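Maleylacetoacetate isomerase (Anaeromyxobacter dehalogenans, PDB 4IGJ) probably isomerises maleylacetoacetate to fumarylacetoacetate with the help of glutathione, as a zeta-class member of the glutathione transferase superfamily. Local coordinates at residues 27-30 / 35-38; 77-82 / 97-102; 121-126 / 167-172. One frame throughout, in Å; residues are numbered along the deposited sequence.

Interaction 1: 27-30 / 35-38; sequences LYSY and SAWR
A36 packs its methyl group against S29, where the first strand faces the helix that follows it. The two backbones come close here, with the CA atoms of S29 and A36 5.5 Å apart. A36 gives up far more surface to the contact than any residue of 27-30. Its CB sits 3.7 Å from S29 OG and 4.2 Å from S29 CB, so the methyl touches the serine side chain along its length. The S29 hydroxyl lies anti to the backbone N (chi1 173°), which carries it toward the helix. It does not bond to A36. Its main partner is R40, one turn further along the same helix: NH1 of R40 is hydrogen-bonded to both S29 OG and Y30 O. A weak hydrogen bond joins S29 OG to Y52 OH. The carbonyl of Y30 borders the methyl from the next position, with Y30 O 4.2 Å from A36 CB.

L27 adds a looser touch: its CD2 methyl lies 4.4 Å from the carbonyl oxygen of A36. The same side chain also packs on V39, R40 and L43 further along helix 34-45. The contact joins the first strand and helix of the beta-alpha-beta unit in the thioredoxin-like N-terminal domain. The helix also carries S35 and R38, which bind glutathione. R38 NH1 is hydrogen-bonded to S93 OG, and S93 is a further glutathione residue. V76, another of them, approaches the A36 side chain.

No hydrogen bond links the two segments. A small methyl allows close approach, and the buried S29 hydroxyl and the Y30 carbonyl, just past the strand, are both held by R40. The contact itself is thus nonbonded packing of a methyl on a serine, and the polar link between strand and helix runs through R40.

Interaction 2: 77-82 / 97-102; sequences PVLEVE and LEWLEE
W99 presents the far end of its indole to V81 and L79, two residues on one side of strand 78-82. The tryptophan CG stands anti to the backbone N (chi1 180°), which extends the ring from helix 93-103 toward the strand. The six-membered ring does the touching. V81 and W99 reach out from opposite directions and meet at CH2. Both valine methyls take part: V81 CG2 is 3.9 Å from W99 CH2, and V81 CG1 is 4.0 Å from the same atom. With CG1 anti to the backbone N (chi1 -172°) and CG2 anti to the carbonyl carbon, both branches face the ring end. L79 crosses the tryptophan at about a right angle and uses a single methyl, with CD2 4.0 Å from W99 CZ3. Both approaches to the ring are oblique.

The strand and helix belong to the second half of the thioredoxin-like domain. There, strands 78-82 and 87-91 form an antiparallel pair, and helix 93-103 packs against one face of the sheet. A cis peptide bond precedes P77, as is usual at this place in glutathione transferases. The axes of the strand and helix segments approach to 11.3 Å, a gap bridged largely by the indole, with V81 and L79 meeting it from the strand.

L100 comes in beside the indole. Its CD2 lies 4.2 Å from CD2 of L79, which thus touches two helix residues with one methyl. L100 also packs on L43 and L48. W99 continues into the dimer interface: its ring meets that of W115 of the second subunit, the planes about 20° apart. V81 packs on the same W115 of the second subunit.

Interaction 3: 121-126 / 167-172; sequences RALAEH and ETAVRD
L123 reaches from helix 114-128 to A169 and V170 near the end of helix 150-171. The two helices belong to the all-helical C-terminal domain of the glutathione transferase fold. Their nearest CA atoms across the contact, those of L123 and A169, are 7.3 Å apart.

The contact between the segments is apolar. The leucine CG stands anti to the carbonyl carbon (chi1 -66°), and the branched end points at the second helix. CD2 carries most of the touching, for it meets both neighbours in turn. V170 crosses L123 at about a right angle and offers one branch, CG2, to both leucine methyls. L123 also packs on L166, one turn back along helix 150-171.

Several polar groups of the segments have partners outside them. E167 turns away from the contact and binds the start of helix 208-218, with OE1 on L210 N and OE2 on T209 OG1. R119, from helix 114-128, sends NH2 to the carbonyls of A169 and D172, both by weak hydrogen bonds. Its charge would be expected to suit the carbonyl end of helix 150-171. R121 forms salt bridges to E98 of its own chain and to E102 of the second subunit, while the E125 carboxylate comes close to that of E125 of the second subunit.

At the touching point, L123 CD2 lies 3.7 Å from A169 CB and 3.8 Å from V170 CG2, while V170 CG2 is 4.2 Å from L123 CD1.

All three contacts are largely buried, though A169 puts interaction 3 partly at an edge. Interactions 1 and 2 share one domain and one sheet. Their strands, 24-29 and 78-82, are antiparallel neighbours, joined by a probable hydrogen bond from Y28 N to V78 O (2.9 Å). Interaction 1 sets a small methyl beside polar atoms near the glutathione residues. Interaction 2 fills a wider gap with an indole and aliphatic branches. Interaction 3 is aliphatic packing between helices of the other domain. A salt bridge of 2.7 Å between E98 OE2 and R121 NE ties it to interaction 2. Both of these meet the second subunit; interaction 1 does not.

Interaction 1: 27-30 / 35-38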
loop_
_atom_site.group_PDB
_atom_site.type_symbol
_atom_site.label_atom_id
_atom_site.label_comp_id
_atom_site.label_asym_id
_atom_site.label_seq_id
_atom_site.Cartn_x
_atom_site.Cartn_y
_atom_site.Cartn_z
ATOM N N LEU A 27 2.054 10.995 -18.063
ATOM C CA LEU A 27 1.937 9.726 -17.359
ATOM C C LEU A 27 2.559 8.585 -18.140
ATOM O O LEU A 27 2.138 8.300 -19.266
ATOM C CB LEU A 27 0.470 9.403 -17.093
ATOM C CG LEU A 27 0.253 8.104 -16.322
ATOM C CD1 LEU A 27 0.792 8.224 -14.894
ATOM C CD2 LEU A 27 -1.210 7.722 -16.338
ATOM N N TYR A 28 3.547 7.932 -17.537
ATOM C CA TYR A 28 4.101 6.693 -18.081
ATOM C C TYR A 28 3.172 5.554 -17.686
ATOM O O TYR A 28 3.042 5.228 -16.503
ATOM C CB TYR A 28 5.511 6.458 -17.539
ATOM C CG TYR A 28 6.524 7.428 -18.093
ATOM C CD1 TYR A 28 7.365 7.055 -19.135
ATOM C CD2 TYR A 28 6.631 8.723 -17.594
ATOM C CE1 TYR A 28 8.289 7.938 -19.656
ATOM C CE2 TYR A 28 7.558 9.615 -18.113
ATOM C CZ TYR A 28 8.385 9.213 -19.143
ATOM O OH TYR A 28 9.308 10.095 -19.665
ATOM N N SER A 29 2.515 4.964 -18.683
ATOM C CA SER A 29 1.414 4.039 -18.454
ATOM C C SER A 29 1.510 2.870 -19.421
ATOM O O SER A 29 2.033 3.012 -20.531
ATOM C CB SER A 29 0.080 4.762 -18.664
ATOM O OG SER A 29 -1.034 3.886 -18.606
ATOM N N TYR A 30 1.015 1.720 -18.973
ATOM C CA TYR A 30 0.763 0.560 -19.829
ATOM C C TYR A 30 -0.742 0.342 -19.784
ATOM O O TYR A 30 -1.352 0.449 -18.715
ATOM C CB TYR A 30 1.511 -0.652 -19.264
ATOM C CG TYR A 30 1.266 -1.978 -19.960
ATOM C CD1 TYR A 30 1.632 -2.173 -21.286
ATOM C CD2 TYR A 30 0.714 -3.044 -19.267
ATOM C CE1 TYR A 30 1.415 -3.388 -21.910
ATOM C CE2 TYR A 30 0.497 -4.261 -19.877
ATOM C CZ TYR A 30 0.853 -4.426 -21.196
ATOM O OH TYR A 30 0.633 -5.646 -21.797
ATOM N N SER A 35 -1.977 -0.618 -11.586
ATOM C CA SER A 35 -1.410 0.497 -10.848
ATOM C C SER A 35 -1.508 1.796 -11.645
ATOM O O SER A 35 -1.859 2.847 -11.086
ATOM C CB SER A 35 0.027 0.212 -10.417
ATOM O OG SER A 35 0.512 1.265 -9.596
ATOM N N ALA A 36 -1.236 1.727 -12.947
ATOM C CA ALA A 36 -1.337 2.913 -13.794
ATOM C C ALA A 36 -2.786 3.343 -13.939
ATOM O O ALA A 36 -3.084 4.537 -13.966
ATOM C CB ALA A 36 -0.720 2.664 -15.168
ATOM N N TRP A 37 -3.689 2.372 -14.022
ATOM C CA TRP A 37 -5.110 2.658 -14.137
ATOM C C TRP A 37 -5.600 3.491 -12.943
ATOM O O TRP A 37 -6.384 4.421 -13.123
ATOM C CB TRP A 37 -5.862 1.329 -14.272
ATOM C CG TRP A 37 -7.343 1.354 -14.550
ATOM C CD1 TRP A 37 -8.198 2.427 -14.560
ATOM C CD2 TRP A 37 -8.136 0.210 -14.850
ATOM N NE1 TRP A 37 -9.474 2.004 -14.845
ATOM C CE2 TRP A 37 -9.459 0.643 -15.029
ATOM C CE3 TRP A 37 -7.845 -1.150 -14.981
ATOM C CZ2 TRP A 37 -10.497 -0.242 -15.337
ATOM C CZ3 TRP A 37 -8.859 -2.020 -15.275
ATOM C CH2 TRP A 37 -10.174 -1.572 -15.458
ATOM N N ARG A 38 -5.139 3.168 -11.731
ATOM C CA ARG A 38 -5.514 3.944 -10.546
ATOM C C ARG A 38 -5.183 5.408 -10.742
ATOM O O ARG A 38 -5.988 6.285 -10.405
ATOM C CB ARG A 38 -4.784 3.450 -9.298
ATOM C CG ARG A 38 -4.987 1.969 -8.982
ATOM C CD ARG A 38 -3.832 1.497 -8.137
ATOM N NE ARG A 38 -3.901 0.084 -7.793
ATOM C CZ ARG A 38 -2.921 -0.562 -7.167
ATOM N NH1 ARG A 38 -1.803 0.076 -6.845
ATOM N NH2 ARG A 38 -3.051 -1.858 -6.884
#

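Interaction 2: 77-82 / 97-102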
loop_
_atom_site.group_PDB
_atom_site.type_symbol
_atom_site.label_atom_id
_atom_site.label_comp_id
_atom_site.label_asym_id
_atom_site.label_seq_id
_atom_site.Cartn_x
_atom_site.Cartn_y
_atom_site.Cartn_z
ATOM N N PRO A 77 3.238 2.947 -12.714
ATOM C CA PRO A 77 3.161 4.281 -13.314
ATOM C C PRO A 77 4.222 5.240 -12.788
ATOM O O PRO A 77 4.679 5.115 -11.651
ATOM C CB PRO A 77 1.791 4.777 -12.843
ATOM C CG PRO A 77 1.671 4.182 -11.469
ATOM C CD PRO A 77 2.270 2.792 -11.614
ATOM N N VAL A 78 4.609 6.185 -13.636
ATOM C CA VAL A 78 5.373 7.347 -13.201
ATOM C C VAL A 78 4.611 8.573 -13.677
ATOM O O VAL A 78 4.276 8.672 -14.861
ATOM C CB VAL A 78 6.789 7.347 -13.787
ATOM C CG1 VAL A 78 7.533 8.627 -13.414
ATOM C CG2 VAL A 78 7.546 6.122 -13.306
ATOM N N LEU A 79 4.317 9.499 -12.766
ATOM C CA LEU A 79 3.730 10.765 -13.180
ATOM C C LEU A 79 4.843 11.798 -13.237
ATOM O O LEU A 79 5.395 12.180 -12.203
ATOM C CB LEU A 79 2.628 11.208 -12.219
ATOM C CG LEU A 79 1.894 12.468 -12.674
ATOM C CD1 LEU A 79 1.183 12.240 -14.003
ATOM C CD2 LEU A 79 0.912 12.937 -11.591
ATOM N N GLU A 80 5.196 12.223 -14.451
ATOM C CA GLU A 80 6.210 13.253 -14.633
ATOM C C GLU A 80 5.557 14.625 -14.578
ATOM O O GLU A 80 4.628 14.910 -15.339
ATOM C CB GLU A 80 6.945 13.080 -15.965
ATOM C CG GLU A 80 7.868 14.262 -16.266
ATOM C CD GLU A 80 8.766 14.045 -17.465
ATOM O OE1 GLU A 80 8.775 12.926 -18.012
ATOM O OE2 GLU A 80 9.464 15.003 -17.850
ATOM N N VAL A 81 6.029 15.464 -13.660
ATOM C CA VAL A 81 5.464 16.786 -13.484
ATOM C C VAL A 81 6.492 17.816 -13.926
ATOM O O VAL A 81 7.600 17.870 -13.383
ATOM C CB VAL A 81 5.057 17.038 -12.025
ATOM C CG1 VAL A 81 4.299 18.335 -11.926
ATOM C CG2 VAL A 81 4.186 15.897 -11.513
ATOM N N GLU A 82 6.114 18.624 -14.914
ATOM C CA GLU A 82 7.030 19.583 -15.517
ATOM C C GLU A 82 6.562 21.005 -15.247
ATOM O O GLU A 82 5.365 21.293 -15.312
ATOM C CB GLU A 82 7.127 19.343 -17.022
ATOM N N LEU A 97 -1.393 9.589 -6.066
ATOM C CA LEU A 97 -2.767 10.016 -5.809
ATOM C C LEU A 97 -2.878 10.991 -4.640
ATOM O O LEU A 97 -3.662 11.945 -4.709
ATOM C CB LEU A 97 -3.682 8.805 -5.606
ATOM C CG LEU A 97 -3.930 8.008 -6.895
ATOM C CD1 LEU A 97 -4.430 6.601 -6.587
ATOM C CD2 LEU A 97 -4.922 8.736 -7.807
ATOM N N GLU A 98 -2.086 10.779 -3.589
ATOM C CA GLU A 98 -2.087 11.708 -2.457
ATOM C C GLU A 98 -1.541 13.066 -2.885
ATOM O O GLU A 98 -2.012 14.102 -2.404
ATOM C CB GLU A 98 -1.294 11.151 -1.269
ATOM C CG GLU A 98 -1.897 9.877 -0.634
ATOM C CD GLU A 98 -2.830 10.111 0.549
ATOM O OE1 GLU A 98 -3.228 11.259 0.855
ATOM O OE2 GLU A 98 -3.190 9.097 1.179
ATOM N N TRP A 99 -0.565 13.069 -3.791
ATOM C CA TRP A 99 -0.057 14.325 -4.347
ATOM C C TRP A 99 -1.129 15.043 -5.156
ATOM O O TRP A 99 -1.325 16.251 -5.001
ATOM C CB TRP A 99 1.175 14.087 -5.222
ATOM C CG TRP A 99 1.701 15.374 -5.808
ATOM C CD1 TRP A 99 2.535 16.267 -5.204
ATOM C CD2 TRP A 99 1.416 15.907 -7.106
ATOM N NE1 TRP A 99 2.780 17.332 -6.045
ATOM C CE2 TRP A 99 2.113 17.124 -7.224
ATOM C CE3 TRP A 99 0.647 15.464 -8.184
ATOM C CZ2 TRP A 99 2.057 17.915 -8.378
ATOM C CZ3 TRP A 99 0.587 16.251 -9.330
ATOM C CH2 TRP A 99 1.289 17.459 -9.414
ATOM N N LEU A 100 -1.809 14.310 -6.029
ATOM C CA LEU A 100 -2.893 14.899 -6.811
ATOM C C LEU A 100 -3.956 15.514 -5.903
ATOM O O LEU A 100 -4.504 16.572 -6.197
ATOM C CB LEU A 100 -3.522 13.870 -7.752
ATOM C CG LEU A 100 -2.685 13.454 -8.964
ATOM C CD1 LEU A 100 -3.266 12.219 -9.632
ATOM C CD2 LEU A 100 -2.598 14.592 -9.973
ATOM N N GLU A 101 -4.234 14.858 -4.786
ATOM C CA GLU A 101 -5.256 15.332 -3.866
ATOM C C GLU A 101 -4.812 16.598 -3.134
ATOM O O GLU A 101 -5.636 17.491 -2.888
ATOM C CB GLU A 101 -5.632 14.209 -2.891
ATOM C CG GLU A 101 -6.655 14.604 -1.842
ATOM C CD GLU A 101 -8.083 14.675 -2.367
ATOM O OE1 GLU A 101 -8.313 14.397 -3.566
ATOM O OE2 GLU A 101 -8.983 14.998 -1.561
ATOM N N GLU A 102 -3.525 16.700 -2.809
ATOM C CA GLU A 102 -2.982 17.898 -2.158
ATOM C C GLU A 102 -2.852 19.059 -3.140
ATOM O O GLU A 102 -3.163 20.201 -2.809
ATOM C CB GLU A 102 -1.624 17.606 -1.497
ATOM C CG GLU A 102 -1.740 16.654 -0.310
ATOM C CD GLU A 102 -0.411 16.260 0.321
ATOM O OE1 GLU A 102 0.662 16.510 -0.266
ATOM O OE2 GLU A 102 -0.463 15.691 1.428
#

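Interaction 3: 121-126 / 167-172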
loop_
_atom_site.group_PDB
_atom_site.type_symbol
_atom_site.label_atom_id
_atom_site.label_comp_id
_atom_site.label_asym_id
_atom_site.label_seq_id
_atom_site.Cartn_x
_atom_site.Cartn_y
_atom_site.Cartn_z
ATOM N N ARG A 121 -8.562 5.451 2.986
ATOM C CA ARG A 121 -7.204 4.975 2.825
ATOM C C ARG A 121 -7.090 3.489 3.124
ATOM O O ARG A 121 -6.334 2.780 2.455
ATOM C CB ARG A 121 -6.240 5.783 3.696
ATOM C CG ARG A 121 -5.994 7.198 3.200
ATOM C CD ARG A 121 -4.937 7.869 4.052
ATOM N NE ARG A 121 -4.549 9.185 3.538
ATOM C CZ ARG A 121 -4.753 10.341 4.165
ATOM N NH1 ARG A 121 -5.357 10.386 5.351
ATOM N NH2 ARG A 121 -4.345 11.465 3.592
ATOM N N ALA A 122 -7.830 3.005 4.112
ATOM C CA ALA A 122 -7.796 1.579 4.429
ATOM C C ALA A 122 -8.332 0.737 3.277
ATOM O O ALA A 122 -7.751 -0.293 2.952
ATOM C CB ALA A 122 -8.556 1.273 5.719
ATOM N N LEU A 123 -9.439 1.170 2.676
ATOM C CA LEU A 123 -9.997 0.465 1.519
ATOM C C LEU A 123 -8.983 0.429 0.386
ATOM O O LEU A 123 -8.771 -0.614 -0.243
ATOM C CB LEU A 123 -11.293 1.134 1.062
ATOM C CG LEU A 123 -12.425 1.038 2.082
ATOM C CD1 LEU A 123 -13.617 1.868 1.633
ATOM C CD2 LEU A 123 -12.841 -0.401 2.258
ATOM N N ALA A 124 -8.319 1.559 0.155
ATOM C CA ALA A 124 -7.297 1.632 -0.885
ATOM C C ALA A 124 -6.154 0.676 -0.593
ATOM O O ALA A 124 -5.694 -0.052 -1.483
ATOM C CB ALA A 124 -6.782 3.059 -1.024
ATOM N N GLU A 125 -5.695 0.676 0.657
ATOM C CA GLU A 125 -4.556 -0.150 1.030
ATOM C C GLU A 125 -4.861 -1.650 1.030
ATOM O O GLU A 125 -3.970 -2.449 0.745
ATOM C CB GLU A 125 -3.956 0.298 2.369
ATOM C CG GLU A 125 -3.298 1.690 2.347
ATOM C CD GLU A 125 -1.991 1.763 1.548
ATOM O OE1 GLU A 125 -1.552 0.747 0.957
ATOM O OE2 GLU A 125 -1.380 2.857 1.531
ATOM N N HIS A 126 -6.110 -2.026 1.299
ATOM C CA HIS A 126 -6.509 -3.427 1.142
ATOM C C HIS A 126 -6.166 -3.930 -0.251
ATOM O O HIS A 126 -5.764 -5.081 -0.424
ATOM C CB HIS A 126 -8.011 -3.594 1.389
ATOM C CG HIS A 126 -8.383 -3.684 2.837
ATOM N ND1 HIS A 126 -7.809 -4.596 3.698
ATOM C CD2 HIS A 126 -9.280 -2.984 3.571
ATOM C CE1 HIS A 126 -8.334 -4.451 4.901
ATOM N NE2 HIS A 126 -9.229 -3.478 4.852
ATOM N N GLU A 167 -15.523 -6.332 0.446
ATOM C CA GLU A 167 -16.981 -6.416 0.416
ATOM C C GLU A 167 -17.583 -6.084 1.778
ATOM O O GLU A 167 -18.575 -5.364 1.869
ATOM C CB GLU A 167 -17.415 -7.811 -0.042
ATOM C CG GLU A 167 -18.892 -8.135 0.179
ATOM C CD GLU A 167 -19.820 -7.413 -0.782
ATOM O OE1 GLU A 167 -19.359 -6.971 -1.856
ATOM O OE2 GLU A 167 -21.024 -7.295 -0.467
ATOM N N THR A 168 -16.948 -6.582 2.831
ATOM C CA THR A 168 -17.425 -6.359 4.192
ATOM C C THR A 168 -17.082 -4.959 4.693
ATOM O O THR A 168 -17.910 -4.301 5.325
ATOM C CB THR A 168 -16.835 -7.395 5.146
ATOM O OG1 THR A 168 -17.181 -8.705 4.686
ATOM C CG2 THR A 168 -17.359 -7.188 6.569
ATOM N N ALA A 169 -15.862 -4.511 4.409
ATOM C CA ALA A 169 -15.417 -3.182 4.825
ATOM C C ALA A 169 -16.144 -2.084 4.055
ATOM O O ALA A 169 -16.415 -1.010 4.595
ATOM C CB ALA A 169 -13.906 -3.045 4.657
ATOM N N VAL A 170 -16.450 -2.350 2.786
ATOM C CA VAL A 170 -17.188 -1.394 1.968
ATOM C C VAL A 170 -18.648 -1.332 2.396
ATOM O O VAL A 170 -19.210 -0.245 2.526
ATOM C CB VAL A 170 -17.067 -1.711 0.453
ATOM C CG1 VAL A 170 -18.103 -0.953 -0.354
ATOM C CG2 VAL A 170 -15.670 -1.378 -0.045
ATOM N N ARG A 171 -19.245 -2.499 2.641
ATOM C CA ARG A 171 -20.657 -2.598 3.013
ATOM C C ARG A 171 -21.047 -1.710 4.203
ATOM O O ARG A 171 -22.181 -1.228 4.278
ATOM C CB ARG A 171 -21.040 -4.056 3.285
ATOM N N ASP A 172 -20.112 -1.498 5.128
ATOM C CA ASP A 172 -20.318 -0.541 6.216
ATOM C C ASP A 172 -19.754 0.826 5.845
ATOM O O ASP A 172 -18.618 1.147 6.194
ATOM C CB ASP A 172 -19.665 -1.013 7.523
ATOM C CG ASP A 172 -19.727 0.047 8.622
ATOM O OD1 ASP A 172 -20.824 0.602 8.853
ATOM O OD2 ASP A 172 -18.675 0.341 9.229
#